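Local coordinates for protein beta-1,4-galactanase (Humicola insolens, PDB 1HJQ) that hydrolyses beta-1,4-galactosidic linkages in type I arabinogalactans, as a family 53 glycoside hydrolase of clan GH-A, at residues F201-F206 with W237-A242; F213-S218 with T274-S279; A221-L226 with A281-S286. One frame throughout, in Å; residues are numbered along the deposited sequence.

Contact 1: F201-F206 with W237-A242; sequences FEMSDF and WGKEVA
The ammonium group of K239 is gripped by two backbone carbonyls of the 201-206 loop. K239 NZ donates to M203 O at 2.6 Å and to F206 O at 2.8 Å, the latter with a C=O...N angle of 160° and the donor tilted slightly from the carbonyl plane. To get there the lysine bends at chi2 (-60°) and then runs straight, crossing the F206 side chain at about a right angle. On the way K239 CE sits over the centre of one face of the F206 ring, 4.0 Å from the ring centroid, a CH-pi contact. NZ lies above the same ring, near its normal, in cation-pi range, so the charge meets two carbonyl dipoles and an aromatic face. M203 makes the other half of the contact. Bent at chi2 (-56°) and again at chi3, it brings M203 CE to the edge of the W237 indole, 3.5 Å from W237 CD1, and also against W237 O, while SD approaches the five-membered ring obliquely in a Met-aromatic contact. L196 of helix 185-198 touches both M203 and W237. The arrangement ties the loop entering strand 208-212 to the turn entering strand 240-245, two neighbouring alpha-to-beta connections of a TIM barrel.

Contact 2: F213-S218 with T274-S279; sequences FYPFYS and TQYIQS
Y276 reaches out from helix 270-286 and puts its phenol end between F213 and P215, which with it account for all the surface buried between the two segments. With CG anti to the backbone N (chi1 -177°), the tyrosine ring extends from the helix toward the 213-218 loop. Y276 OH lies 3.3 Å from F213 CE2 and 3.5 Å from F213 CD2, the oxygen approaching the phenyl ring obliquely. The pyrrolidine ring of P215 packs against the same oxygen: P215 CD is 3.5 Å from Y276 OH, and P215 CB is 3.8 Å from it. Behind the oxygen, Y276 CZ packs on P215 CB and CD, both 4.1 Å away. The segments share no hydrogen bond, so carbon packing around the hydroxyl makes the contact. In this TIM barrel the loop follows strand 208-212 at the C-terminal ends of the strands, the catalytic side. Y214, between the two contact residues, turns its CB away from the helix, and its OH hydrogen-bonds E245 OE1, the probable nucleophile. The Y276 ring also stacks with W248, and F213 reaches L223 and L226 of helix 223-237.

Contact 3: A221-L226 with A281-S286; sequences ATLDSL and ANVVSS
V283 packs against L223 and L226 where helices 223-237 and 270-286, successive outer helices of the TIM barrel, come together. From CB, which points at the other helix, the valine forks to two leucines a turn apart. With chi1 at 166°, V283 CG1 swings to L226, 3.9 Å from L226 CG and from L226 CD2. V283 CG2 takes the other direction, meeting L223 CB at 4.0 Å and L223 O at 3.8 Å. One methyl therefore rests against a leucine branch, the other against the backbone and the root of a side chain. The main chains are close, the CA atoms of L223 and V283 being 6.9 Å apart. An alanine in place of V283 would remove both methyls and is likely to leave L226 CG and CD2 and L223 CB without the methyls they pack on, opening a gap between the helices. V283 also touches R227 and L230, which extend this packing along helix 223-237, while V243 of strand 240-245 touches L226 and V284. At the start of helix 223-237 T222 is the N-cap: T222 OG1 accepts from S225 N at 3.1 Å, with an N-H...O angle of 156°.

In the fold
Followed from the N terminus, the first segments come in the order 201-206, 213-218 and 221-226, on either side of strand 208-212 and into helix 223-237. Contact 1 closes first, where that helix ends and strand 240-245 begins, after 30 intervening residues. Contacts 2 and 3 close later, both on helix 270-286, and the three pairings cross because their segments alternate. Contact 1 stands apart, its centre about 25 Å from that of contact 2 and 20 Å from that of contact 3. Contacts 2 and 3 touch, F213 and Y214 packing on A221. Together they tie the connection into strand 208-212, and the sixth beta-alpha unit it leads into, to the seventh.

Contact 1: F201-F206 with W237-A242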
loop_
_atom_site.group_PDB
_atom_site.type_symbol
_atom_site.label_atom_id
_atom_site.label_comp_id
_atom_site.label_asym_id
_atom_site.label_seq_id
_atom_site.Cartn_x
_atom_site.Cartn_y
_atom_site.Cartn_z
ATOM N N PHE A 201 -11.612 4.277 -18.529
ATOM C CA PHE A 201 -10.348 4.440 -17.812
ATOM C C PHE A 201 -9.226 4.449 -18.837
ATOM O O PHE A 201 -8.877 3.413 -19.396
ATOM C CB PHE A 201 -10.136 3.296 -16.824
ATOM C CG PHE A 201 -9.024 3.541 -15.846
ATOM C CD1 PHE A 201 -8.969 4.727 -15.125
ATOM C CD2 PHE A 201 -8.060 2.570 -15.611
ATOM C CE1 PHE A 201 -7.978 4.941 -14.183
ATOM C CE2 PHE A 201 -7.058 2.773 -14.665
ATOM C CZ PHE A 201 -7.018 3.960 -13.948
ATOM N N GLU A 202 -8.659 5.625 -19.071
ATOM C CA GLU A 202 -7.614 5.782 -20.067
ATOM C C GLU A 202 -6.197 5.627 -19.559
ATOM O O GLU A 202 -5.927 5.752 -18.367
ATOM C CB GLU A 202 -7.748 7.144 -20.733
ATOM C CG GLU A 202 -9.167 7.496 -21.130
ATOM C CD GLU A 202 -9.228 8.734 -22.003
ATOM O OE1 GLU A 202 -8.692 8.683 -23.135
ATOM O OE2 GLU A 202 -9.805 9.751 -21.560
ATOM N N MET A 203 -5.287 5.371 -20.489
ATOM C CA MET A 203 -3.885 5.208 -20.160
ATOM C C MET A 203 -3.318 6.447 -19.479
ATOM O O MET A 203 -2.428 6.342 -18.638
ATOM C CB MET A 203 -3.082 4.901 -21.421
ATOM C CG MET A 203 -3.389 3.549 -22.019
ATOM S SD MET A 203 -3.151 2.233 -20.817
ATOM C CE MET A 203 -1.362 2.291 -20.654
ATOM N N SER A 204 -3.835 7.618 -19.828
ATOM C CA SER A 204 -3.340 8.851 -19.227
ATOM C C SER A 204 -3.997 9.163 -17.882
ATOM O O SER A 204 -3.677 10.175 -17.259
ATOM C CB SER A 204 -3.540 10.030 -20.189
ATOM O OG SER A 204 -4.907 10.223 -20.511
ATOM N N ASP A 205 -4.909 8.296 -17.436
ATOM C CA ASP A 205 -5.595 8.502 -16.160
ATOM C C ASP A 205 -4.795 8.046 -14.951
ATOM O O ASP A 205 -5.101 8.443 -13.829
ATOM C CB ASP A 205 -6.959 7.795 -16.133
ATOM C CG ASP A 205 -8.000 8.490 -16.990
ATOM O OD1 ASP A 205 -7.970 9.737 -17.077
ATOM O OD2 ASP A 205 -8.858 7.789 -17.560
ATOM N N PHE A 206 -3.793 7.196 -15.155
ATOM C CA PHE A 206 -2.984 6.752 -14.027
ATOM C C PHE A 206 -1.509 6.710 -14.358
ATOM O O PHE A 206 -1.126 6.709 -15.520
ATOM C CB PHE A 206 -3.459 5.397 -13.487
ATOM C CG PHE A 206 -3.178 4.233 -14.383
ATOM C CD1 PHE A 206 -3.778 4.132 -15.632
ATOM C CD2 PHE A 206 -2.376 3.187 -13.939
ATOM C CE1 PHE A 206 -3.587 2.996 -16.422
ATOM C CE2 PHE A 206 -2.181 2.057 -14.716
ATOM C CZ PHE A 206 -2.791 1.960 -15.959
ATOM N N TRP A 237 2.388 -1.702 -20.499
ATOM C CA TRP A 237 1.661 -0.464 -20.257
ATOM C C TRP A 237 2.522 0.748 -19.932
ATOM O O TRP A 237 2.006 1.848 -19.762
ATOM C CB TRP A 237 0.610 -0.711 -19.168
ATOM C CG TRP A 237 -0.514 -1.573 -19.674
ATOM C CD1 TRP A 237 -1.449 -1.223 -20.603
ATOM C CD2 TRP A 237 -0.769 -2.946 -19.347
ATOM N NE1 TRP A 237 -2.268 -2.291 -20.881
ATOM C CE2 TRP A 237 -1.873 -3.362 -20.126
ATOM C CE3 TRP A 237 -0.170 -3.868 -18.479
ATOM C CZ2 TRP A 237 -2.392 -4.662 -20.066
ATOM C CZ3 TRP A 237 -0.683 -5.163 -18.419
ATOM C CH2 TRP A 237 -1.786 -5.546 -19.212
ATOM N N GLY A 238 3.834 0.538 -19.852
ATOM C CA GLY A 238 4.761 1.622 -19.580
ATOM C C GLY A 238 4.576 2.456 -18.323
ATOM O O GLY A 238 4.994 3.618 -18.285
ATOM N N LYS A 239 3.975 1.882 -17.285
ATOM C CA LYS A 239 3.766 2.626 -16.044
ATOM C C LYS A 239 4.848 2.319 -15.016
ATOM O O LYS A 239 5.483 1.266 -15.079
ATOM C CB LYS A 239 2.408 2.267 -15.451
ATOM C CG LYS A 239 1.239 2.573 -16.353
ATOM C CD LYS A 239 1.199 4.047 -16.673
ATOM C CE LYS A 239 -0.019 4.393 -17.484
ATOM N NZ LYS A 239 0.051 5.821 -17.864
ATOM N N GLU A 240 5.071 3.232 -14.071
ATOM C CA GLU A 240 6.057 2.972 -13.020
ATOM C C GLU A 240 5.445 1.892 -12.124
ATOM O O GLU A 240 4.228 1.846 -11.919
ATOM C CB GLU A 240 6.352 4.227 -12.193
ATOM C CG GLU A 240 7.073 5.331 -12.946
ATOM C CD GLU A 240 7.600 6.414 -12.016
ATOM O OE1 GLU A 240 6.807 6.950 -11.218
ATOM O OE2 GLU A 240 8.810 6.727 -12.080
ATOM N N VAL A 241 6.290 1.026 -11.588
ATOM C CA VAL A 241 5.812 -0.071 -10.764
ATOM C C VAL A 241 6.389 -0.051 -9.352
ATOM O O VAL A 241 7.431 0.563 -9.104
ATOM C CB VAL A 241 6.159 -1.405 -11.456
ATOM C CG1 VAL A 241 5.890 -2.554 -10.546
ATOM C CG2 VAL A 241 5.340 -1.551 -12.712
ATOM N N ALA A 242 5.716 -0.726 -8.425
ATOM C CA ALA A 242 6.195 -0.768 -7.052
ATOM C C ALA A 242 5.484 -1.802 -6.200
ATOM O O ALA A 242 4.306 -2.101 -6.411
ATOM C CB ALA A 242 6.044 0.610 -6.405
#

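Contact 2: F213-S218 with T274-S279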
loop_
_atom_site.group_PDB
_atom_site.type_symbol
_atom_site.label_atom_id
_atom_site.label_comp_id
_atom_site.label_asym_id
_atom_site.label_seq_id
_atom_site.Cartn_x
_atom_site.Cartn_y
_atom_site.Cartn_z
ATOM N N PHE A 213 3.147 -8.145 -2.488
ATOM C CA PHE A 213 3.988 -9.312 -2.665
ATOM C C PHE A 213 4.302 -9.840 -1.275
ATOM O O PHE A 213 4.998 -9.190 -0.494
ATOM C CB PHE A 213 5.271 -8.922 -3.413
ATOM C CG PHE A 213 6.190 -10.079 -3.691
ATOM C CD1 PHE A 213 5.793 -11.114 -4.536
ATOM C CD2 PHE A 213 7.443 -10.146 -3.091
ATOM C CE1 PHE A 213 6.629 -12.201 -4.776
ATOM C CE2 PHE A 213 8.286 -11.229 -3.325
ATOM C CZ PHE A 213 7.873 -12.259 -4.170
ATOM N N TYR A 214 3.758 -11.009 -0.962
ATOM C CA TYR A 214 3.951 -11.641 0.337
ATOM C C TYR A 214 4.474 -13.051 0.143
ATOM O O TYR A 214 4.224 -13.680 -0.879
ATOM C CB TYR A 214 2.629 -11.702 1.099
ATOM C CG TYR A 214 2.137 -10.372 1.604
ATOM C CD1 TYR A 214 2.669 -9.805 2.759
ATOM C CD2 TYR A 214 1.139 -9.676 0.927
ATOM C CE1 TYR A 214 2.216 -8.576 3.228
ATOM C CE2 TYR A 214 0.682 -8.451 1.383
ATOM C CZ TYR A 214 1.225 -7.905 2.534
ATOM O OH TYR A 214 0.783 -6.683 2.983
ATOM N N PRO A 215 5.198 -13.576 1.133
ATOM C CA PRO A 215 5.723 -14.929 0.980
ATOM C C PRO A 215 4.858 -16.018 1.606
ATOM O O PRO A 215 4.977 -17.188 1.245
ATOM C CB PRO A 215 7.073 -14.828 1.666
ATOM C CG PRO A 215 6.732 -13.970 2.862
ATOM C CD PRO A 215 5.862 -12.877 2.249
ATOM N N PHE A 216 3.984 -15.631 2.529
ATOM C CA PHE A 216 3.159 -16.595 3.250
ATOM C C PHE A 216 1.718 -16.845 2.804
ATOM O O PHE A 216 0.877 -17.249 3.607
ATOM C CB PHE A 216 3.175 -16.240 4.740
ATOM C CG PHE A 216 3.006 -14.758 5.024
ATOM C CD1 PHE A 216 1.891 -14.061 4.561
ATOM C CD2 PHE A 216 3.964 -14.065 5.766
ATOM C CE1 PHE A 216 1.739 -12.703 4.830
ATOM C CE2 PHE A 216 3.815 -12.711 6.038
ATOM C CZ PHE A 216 2.699 -12.028 5.568
ATOM N N TYR A 217 1.424 -16.628 1.531
ATOM C CA TYR A 217 0.067 -16.865 1.038
ATOM C C TYR A 217 0.060 -17.805 -0.168
ATOM O O TYR A 217 -0.987 -18.056 -0.759
ATOM C CB TYR A 217 -0.607 -15.543 0.654
ATOM C CG TYR A 217 -0.982 -14.653 1.823
ATOM C CD1 TYR A 217 -1.721 -15.150 2.900
ATOM C CD2 TYR A 217 -0.629 -13.306 1.840
ATOM C CE1 TYR A 217 -2.099 -14.325 3.957
ATOM C CE2 TYR A 217 -0.998 -12.476 2.891
ATOM C CZ TYR A 217 -1.732 -12.987 3.944
ATOM O OH TYR A 217 -2.103 -12.157 4.985
ATOM N N SER A 218 1.229 -18.331 -0.519
ATOM C CA SER A 218 1.356 -19.226 -1.664
ATOM C C SER A 218 2.826 -19.434 -2.012
ATOM O O SER A 218 3.595 -18.479 -2.075
ATOM C CB SER A 218 0.635 -18.631 -2.872
ATOM O OG SER A 218 0.998 -19.293 -4.069
ATOM N N THR A 274 15.926 -8.478 6.666
ATOM C CA THR A 274 16.845 -7.644 5.903
ATOM C C THR A 274 17.085 -8.290 4.553
ATOM O O THR A 274 16.900 -7.676 3.503
ATOM C CB THR A 274 18.194 -7.496 6.641
ATOM O OG1 THR A 274 17.958 -6.973 7.955
ATOM C CG2 THR A 274 19.121 -6.541 5.892
ATOM N N GLN A 275 17.486 -9.551 4.604
ATOM C CA GLN A 275 17.768 -10.342 3.419
ATOM C C GLN A 275 16.579 -10.333 2.453
ATOM O O GLN A 275 16.738 -10.056 1.262
ATOM C CB GLN A 275 18.077 -11.770 3.859
ATOM C CG GLN A 275 18.772 -12.642 2.848
ATOM C CD GLN A 275 19.114 -13.998 3.439
ATOM O OE1 GLN A 275 19.601 -14.089 4.576
ATOM N NE2 GLN A 275 18.866 -15.060 2.676
ATOM N N TYR A 276 15.387 -10.627 2.972
ATOM C CA TYR A 276 14.188 -10.670 2.143
ATOM C C TYR A 276 13.805 -9.311 1.567
ATOM O O TYR A 276 13.548 -9.188 0.370
ATOM C CB TYR A 276 13.000 -11.224 2.938
ATOM C CG TYR A 276 11.731 -11.361 2.118
ATOM C CD1 TYR A 276 11.524 -12.462 1.278
ATOM C CD2 TYR A 276 10.736 -10.389 2.182
ATOM C CE1 TYR A 276 10.348 -12.592 0.527
ATOM C CE2 TYR A 276 9.565 -10.502 1.438
ATOM C CZ TYR A 276 9.371 -11.603 0.616
ATOM O OH TYR A 276 8.191 -11.707 -0.091
ATOM N N ILE A 277 13.750 -8.298 2.422
ATOM C CA ILE A 277 13.381 -6.965 1.976
ATOM C C ILE A 277 14.355 -6.477 0.922
ATOM O O ILE A 277 13.970 -5.800 -0.025
ATOM C CB ILE A 277 13.354 -5.969 3.155
ATOM C CG1 ILE A 277 12.271 -6.388 4.152
ATOM C CG2 ILE A 277 13.088 -4.552 2.642
ATOM C CD1 ILE A 277 12.257 -5.575 5.423
ATOM N N GLN A 278 15.619 -6.840 1.079
ATOM C CA GLN A 278 16.636 -6.425 0.128
ATOM C C GLN A 278 16.497 -7.168 -1.199
ATOM O O GLN A 278 16.676 -6.576 -2.262
ATOM C CB GLN A 278 18.028 -6.634 0.734
ATOM C CG GLN A 278 19.181 -6.110 -0.112
ATOM C CD GLN A 278 20.257 -5.429 0.725
ATOM O OE1 GLN A 278 20.669 -5.941 1.779
ATOM N NE2 GLN A 278 20.726 -4.271 0.255
ATOM N N SER A 279 16.174 -8.457 -1.141
ATOM C CA SER A 279 15.995 -9.253 -2.353
ATOM C C SER A 279 14.832 -8.702 -3.173
ATOM O O SER A 279 14.918 -8.583 -4.398
ATOM C CB SER A 279 15.688 -10.707 -2.008
ATOM O OG SER A 279 16.744 -11.296 -1.286
#

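Contact 3: A221-L226 with A281-S286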
loop_
_atom_site.group_PDB
_atom_site.type_symbol
_atom_site.label_atom_id
_atom_site.label_comp_id
_atom_site.label_asym_id
_atom_site.label_seq_id
_atom_site.Cartn_x
_atom_site.Cartn_y
_atom_site.Cartn_z
ATOM N N ALA A 221 4.657 -17.322 -4.977
ATOM C CA ALA A 221 5.179 -15.957 -4.927
ATOM C C ALA A 221 6.709 -15.883 -4.988
ATOM O O ALA A 221 7.349 -15.296 -4.113
ATOM C CB ALA A 221 4.674 -15.264 -3.666
ATOM N N THR A 222 7.291 -16.467 -6.029
ATOM C CA THR A 222 8.740 -16.459 -6.191
ATOM C C THR A 222 9.234 -15.089 -6.637
ATOM O O THR A 222 8.530 -14.354 -7.335
ATOM C CB THR A 222 9.187 -17.492 -7.235
ATOM O OG1 THR A 222 8.642 -17.144 -8.510
ATOM C CG2 THR A 222 8.696 -18.878 -6.857
ATOM N N LEU A 223 10.446 -14.740 -6.231
ATOM C CA LEU A 223 11.023 -13.464 -6.618
ATOM C C LEU A 223 11.073 -13.374 -8.141
ATOM O O LEU A 223 10.877 -12.304 -8.708
ATOM C CB LEU A 223 12.431 -13.333 -6.039
ATOM C CG LEU A 223 12.503 -13.319 -4.509
ATOM C CD1 LEU A 223 13.952 -13.454 -4.059
ATOM C CD2 LEU A 223 11.886 -12.018 -3.977
ATOM N N ASP A 224 11.337 -14.501 -8.799
ATOM C CA ASP A 224 11.411 -14.554 -10.255
ATOM C C ASP A 224 10.086 -14.183 -10.910
ATOM O O ASP A 224 10.057 -13.408 -11.865
ATOM C CB ASP A 224 11.822 -15.953 -10.720
ATOM C CG ASP A 224 13.329 -16.140 -10.775
ATOM O OD1 ASP A 224 14.081 -15.213 -10.404
ATOM O OD2 ASP A 224 13.767 -17.227 -11.200
ATOM N N SER A 225 8.993 -14.755 -10.407
ATOM C CA SER A 225 7.667 -14.470 -10.943
ATOM C C SER A 225 7.346 -12.987 -10.802
ATOM O O SER A 225 6.809 -12.376 -11.720
ATOM C CB SER A 225 6.605 -15.293 -10.220
ATOM O OG SER A 225 6.741 -16.667 -10.519
ATOM N N LEU A 226 7.664 -12.412 -9.647
ATOM C CA LEU A 226 7.423 -10.990 -9.436
ATOM C C LEU A 226 8.266 -10.255 -10.474
ATOM O O LEU A 226 7.798 -9.339 -11.153
ATOM C CB LEU A 226 7.849 -10.572 -8.023
ATOM C CG LEU A 226 7.843 -9.069 -7.730
ATOM C CD1 LEU A 226 6.434 -8.516 -7.871
ATOM C CD2 LEU A 226 8.371 -8.819 -6.328
ATOM N N ALA A 281 13.712 -5.704 -3.075
ATOM C CA ALA A 281 14.111 -4.401 -3.593
ATOM C C ALA A 281 14.910 -4.602 -4.879
ATOM O O ALA A 281 14.712 -3.889 -5.865
ATOM C CB ALA A 281 14.951 -3.648 -2.560
ATOM N N ASN A 282 15.805 -5.583 -4.870
ATOM C CA ASN A 282 16.614 -5.866 -6.048
ATOM C C ASN A 282 15.731 -6.191 -7.236
ATOM O O ASN A 282 16.005 -5.743 -8.349
ATOM C CB ASN A 282 17.564 -7.033 -5.794
ATOM C CG ASN A 282 18.552 -6.741 -4.686
ATOM O OD1 ASN A 282 19.089 -5.632 -4.598
ATOM N ND2 ASN A 282 18.808 -7.737 -3.834
ATOM N N VAL A 283 14.677 -6.970 -7.008
ATOM C CA VAL A 283 13.767 -7.324 -8.091
ATOM C C VAL A 283 13.141 -6.066 -8.675
ATOM O O VAL A 283 13.183 -5.850 -9.882
ATOM C CB VAL A 283 12.654 -8.284 -7.611
ATOM C CG1 VAL A 283 11.535 -8.366 -8.644
ATOM C CG2 VAL A 283 13.243 -9.665 -7.369
ATOM N N VAL A 284 12.571 -5.232 -7.816
ATOM C CA VAL A 284 11.950 -3.989 -8.257
ATOM C C VAL A 284 12.951 -3.081 -8.994
ATOM O O VAL A 284 12.673 -2.592 -10.091
ATOM C CB VAL A 284 11.369 -3.219 -7.062
ATOM C CG1 VAL A 284 10.715 -1.944 -7.541
ATOM C CG2 VAL A 284 10.377 -4.098 -6.317
ATOM N N SER A 285 14.114 -2.861 -8.390
ATOM C CA SER A 285 15.137 -2.021 -9.000
ATOM C C SER A 285 15.584 -2.560 -10.347
ATOM O O SER A 285 15.799 -1.789 -11.281
ATOM C CB SER A 285 16.358 -1.919 -8.092
ATOM O OG SER A 285 16.011 -1.335 -6.855
ATOM N N SER A 286 15.734 -3.881 -10.446
ATOM C CA SER A 286 16.181 -4.507 -11.691
ATOM C C SER A 286 15.271 -4.100 -12.838
ATOM O O SER A 286 15.718 -3.962 -13.979
ATOM C CB SER A 286 16.185 -6.035 -11.567
ATOM O OG SER A 286 14.872 -6.565 -11.657
#